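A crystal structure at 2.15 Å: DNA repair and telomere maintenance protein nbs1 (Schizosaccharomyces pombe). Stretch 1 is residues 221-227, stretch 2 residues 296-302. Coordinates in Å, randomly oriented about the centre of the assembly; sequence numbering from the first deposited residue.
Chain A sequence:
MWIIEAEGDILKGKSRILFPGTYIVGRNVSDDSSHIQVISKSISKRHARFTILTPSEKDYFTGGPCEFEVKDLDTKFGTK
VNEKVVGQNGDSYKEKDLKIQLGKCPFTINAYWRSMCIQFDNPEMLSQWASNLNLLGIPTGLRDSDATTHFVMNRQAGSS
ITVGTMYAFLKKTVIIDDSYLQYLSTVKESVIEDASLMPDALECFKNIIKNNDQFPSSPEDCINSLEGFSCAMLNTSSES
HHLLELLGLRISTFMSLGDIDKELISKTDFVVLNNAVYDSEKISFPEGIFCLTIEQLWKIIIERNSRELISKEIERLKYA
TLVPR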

# COMPACT_ATOMS: atom_id res chain seq x y z
N ASP A 221 17.09 11.20 7.57
CA ASP A 221 17.78 11.88 8.67
C ASP A 221 17.38 11.34 10.06
O ASP A 221 18.14 11.45 11.03
N CYS A 222 16.20 10.73 10.14
CA CYS A 222 15.70 10.11 11.37
C CYS A 222 16.34 8.76 11.63
O CYS A 222 16.64 8.41 12.77
N ILE A 223 16.54 8.01 10.54
CA ILE A 223 17.05 6.64 10.59
C ILE A 223 18.49 6.60 11.09
O ILE A 223 19.36 7.31 10.58
N ASN A 224 18.71 5.78 12.12
CA ASN A 224 20.00 5.65 12.84
C ASN A 224 20.53 6.91 13.55
O ASN A 224 21.74 7.06 13.71
N SER A 225 19.63 7.79 13.99
CA SER A 225 20.05 8.99 14.72
C SER A 225 20.49 8.71 16.16
O SER A 225 21.19 9.51 16.78
N LEU A 226 20.08 7.56 16.70
CA LEU A 226 20.43 7.18 18.07
C LEU A 226 21.42 6.02 18.12
O LEU A 226 21.44 5.29 19.12
N GLU A 227 22.20 5.84 17.06
CA GLU A 227 23.20 4.76 17.05
C GLU A 227 24.23 5.03 18.14
O GLU A 227 24.56 6.18 18.43
N GLN A 296 7.77 10.84 23.55
CA GLN A 296 8.80 11.73 24.10
C GLN A 296 10.11 11.62 23.32
O GLN A 296 10.82 12.61 23.12
N LEU A 297 10.42 10.40 22.88
CA LEU A 297 11.63 10.10 22.11
C LEU A 297 11.60 10.75 20.72
O LEU A 297 12.64 11.17 20.22
N TRP A 298 10.42 10.80 20.11
CA TRP A 298 10.21 11.45 18.81
C TRP A 298 10.48 12.96 18.88
O TRP A 298 11.09 13.53 17.98
N LYS A 299 10.05 13.58 19.98
CA LYS A 299 10.29 15.01 20.20
C LYS A 299 11.78 15.35 20.16
O LYS A 299 12.17 16.39 19.62
N ILE A 300 12.60 14.47 20.72
CA ILE A 300 14.05 14.63 20.73
C ILE A 300 14.66 14.25 19.38
O ILE A 300 15.63 14.85 18.92
N ILE A 301 14.06 13.25 18.74
CA ILE A 301 14.58 12.68 17.49
C ILE A 301 14.51 13.68 16.34
O ILE A 301 15.26 13.59 15.36
N ILE A 302 13.60 14.64 16.49
CA ILE A 302 13.47 15.81 15.62
C ILE A 302 14.40 16.91 16.12
O ILE A 302 15.37 17.25 15.44

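The two stretches meet through a small, mostly apolar contact that buries 250 Å² in total, and no direct hydrogen bond crosses it. Its centre is I301, which loses 68 Å² to the other stretch, more than any other residue here. Its CA-to-CB bond points toward stretch 1, and the CA atoms of C222 and I301, 6.7 Å apart, mark the closest backbone register. Both I301 torsions lie between wells, chi1 at -122° and chi2 at 122°. In this conformation the closest contacts of I301 CG2, CG1 and CD1 are to different residues: CG2 lies 3.7 Å from C222 SG, CG1 lies 3.5 Å from S225 OG, and CD1 lies 3.6 Å from L226 CD1.

C222 leaves its backbone sideways to the helix, with chi1 off-well at -103°. That angle carries C222 SG to I301 CG2 and within 4.3 Å of W298 CH2. C222 SG sits 4.8 Å from the centroid of the W298 six-membered ring, 34° off the ring normal, so the sulfur-aromatic approach is oblique. W298 directs its CA-to-CB bond away from stretch 1, yet chi1 at -173° (t) and chi2 at -102° bring the far end of the indole nearer; NE1 is satisfied elsewhere in the structure.

At the other end of the contact, the CA-to-CB bond of L226 points toward the helix, in an m,t conformation (-59°, -179°). L226 CD1 is the shared contact atom, 3.7 Å from L297 CD2 and touching I301 CD1. L297 starts sideways, and with chi1 off-well at -129° and chi2 t at -158° its end comes nearer. I301 and L297 are four residues, about one helical turn, apart (I301 N to L297 O, 2.9 Å), a spacing that lets both reach L226 CD1.

The CA-to-CB bond of S225 points toward the helix, but its hydroxyl finds its polar partner within its own stretch. With chi1 p at 51°, S225 OG donates to C222 O at 2.8 Å. C222 O accepts S225 N at 3.3 Å, within the type II turn from C222 to S225. CG1 of I301 is a carbon, so its contact with S225 OG is packing. Out of reach of the helix, N224 ND2 donates to E227 OE1 at 3.0 Å with an angle of 163°, tying together the ends of the overlapping type I turn.

The polar link across the contact is water 1, which donates to I301 O at 3.1 Å and, weakly, to D221 O at 2.7 Å. It bridges backbone carbonyls.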

# COMPACT_ATOMS: atom_id res chain seq x y z
CB ASP A 221 17.73 13.42 8.58
CG ASP A 221 16.39 13.95 8.10
OD1 ASP A 221 15.36 13.60 8.70
OD2 ASP A 221 16.38 14.74 7.12
CB CYS A 222 14.19 9.95 11.30
SG CYS A 222 13.28 11.15 12.25
CB ILE A 223 16.86 5.93 9.22
CG1 ILE A 223 15.42 5.45 9.07
CG2 ILE A 223 17.83 4.74 9.06
CD1 ILE A 223 14.91 5.40 7.64
CB ASN A 224 21.09 5.03 11.96
CG ASN A 224 21.17 3.52 12.12
OD1 ASN A 224 20.25 2.79 11.75
ND2 ASN A 224 22.27 3.05 12.68
CB SER A 225 18.99 10.11 14.66
OG SER A 225 17.70 9.66 15.04
CB LEU A 226 19.19 6.82 18.87
CG LEU A 226 18.07 7.84 19.06
CD1 LEU A 226 17.00 7.21 19.91
CD2 LEU A 226 18.59 9.11 19.71
CB GLU A 227 23.85 4.60 15.67
CG GLU A 227 24.77 5.74 15.23
CD GLU A 227 24.74 5.99 13.73
OE1 GLU A 227 24.50 5.02 12.96
OE2 GLU A 227 24.96 7.15 13.32
CB GLN A 296 9.03 11.44 25.57
CG GLN A 296 7.93 11.98 26.49
CD GLN A 296 7.98 11.38 27.90
OE1 GLN A 296 8.03 10.16 28.06
NE2 GLN A 296 7.96 12.23 28.92
CB LEU A 297 11.79 8.58 21.96
CG LEU A 297 13.09 7.87 22.32
CD1 LEU A 297 13.14 6.54 21.57
CD2 LEU A 297 14.32 8.69 22.01
CB TRP A 298 8.80 11.18 18.31
CG TRP A 298 8.49 11.65 16.91
CD1 TRP A 298 7.79 12.78 16.56
CD2 TRP A 298 8.84 11.00 15.68
NE1 TRP A 298 7.68 12.87 15.19
CE2 TRP A 298 8.32 11.79 14.62
CE3 TRP A 298 9.53 9.83 15.36
CZ2 TRP A 298 8.49 11.46 13.27
CZ3 TRP A 298 9.70 9.49 14.01
CH2 TRP A 298 9.17 10.30 12.99
CB LYS A 299 9.67 15.48 21.52
CG LYS A 299 8.16 15.30 21.56
CD LYS A 299 7.52 16.02 22.72
CE LYS A 299 6.00 15.99 22.57
NZ LYS A 299 5.34 17.14 23.24
CB ILE A 300 14.71 13.77 21.86
CG1 ILE A 300 13.96 13.94 23.18
CG2 ILE A 300 16.19 14.13 22.03
CD1 ILE A 300 14.32 12.89 24.25
CB ILE A 301 13.88 11.34 17.18
CG1 ILE A 301 14.91 10.23 17.09
CG2 ILE A 301 12.95 11.41 15.97
CD1 ILE A 301 14.63 9.15 18.07
CB ILE A 302 12.02 16.36 15.65
CG1 ILE A 302 11.06 15.44 14.90
CG2 ILE A 302 11.95 17.76 15.07
CD1 ILE A 302 9.61 15.75 15.21
O HOH W 1 16.68 13.11 12.61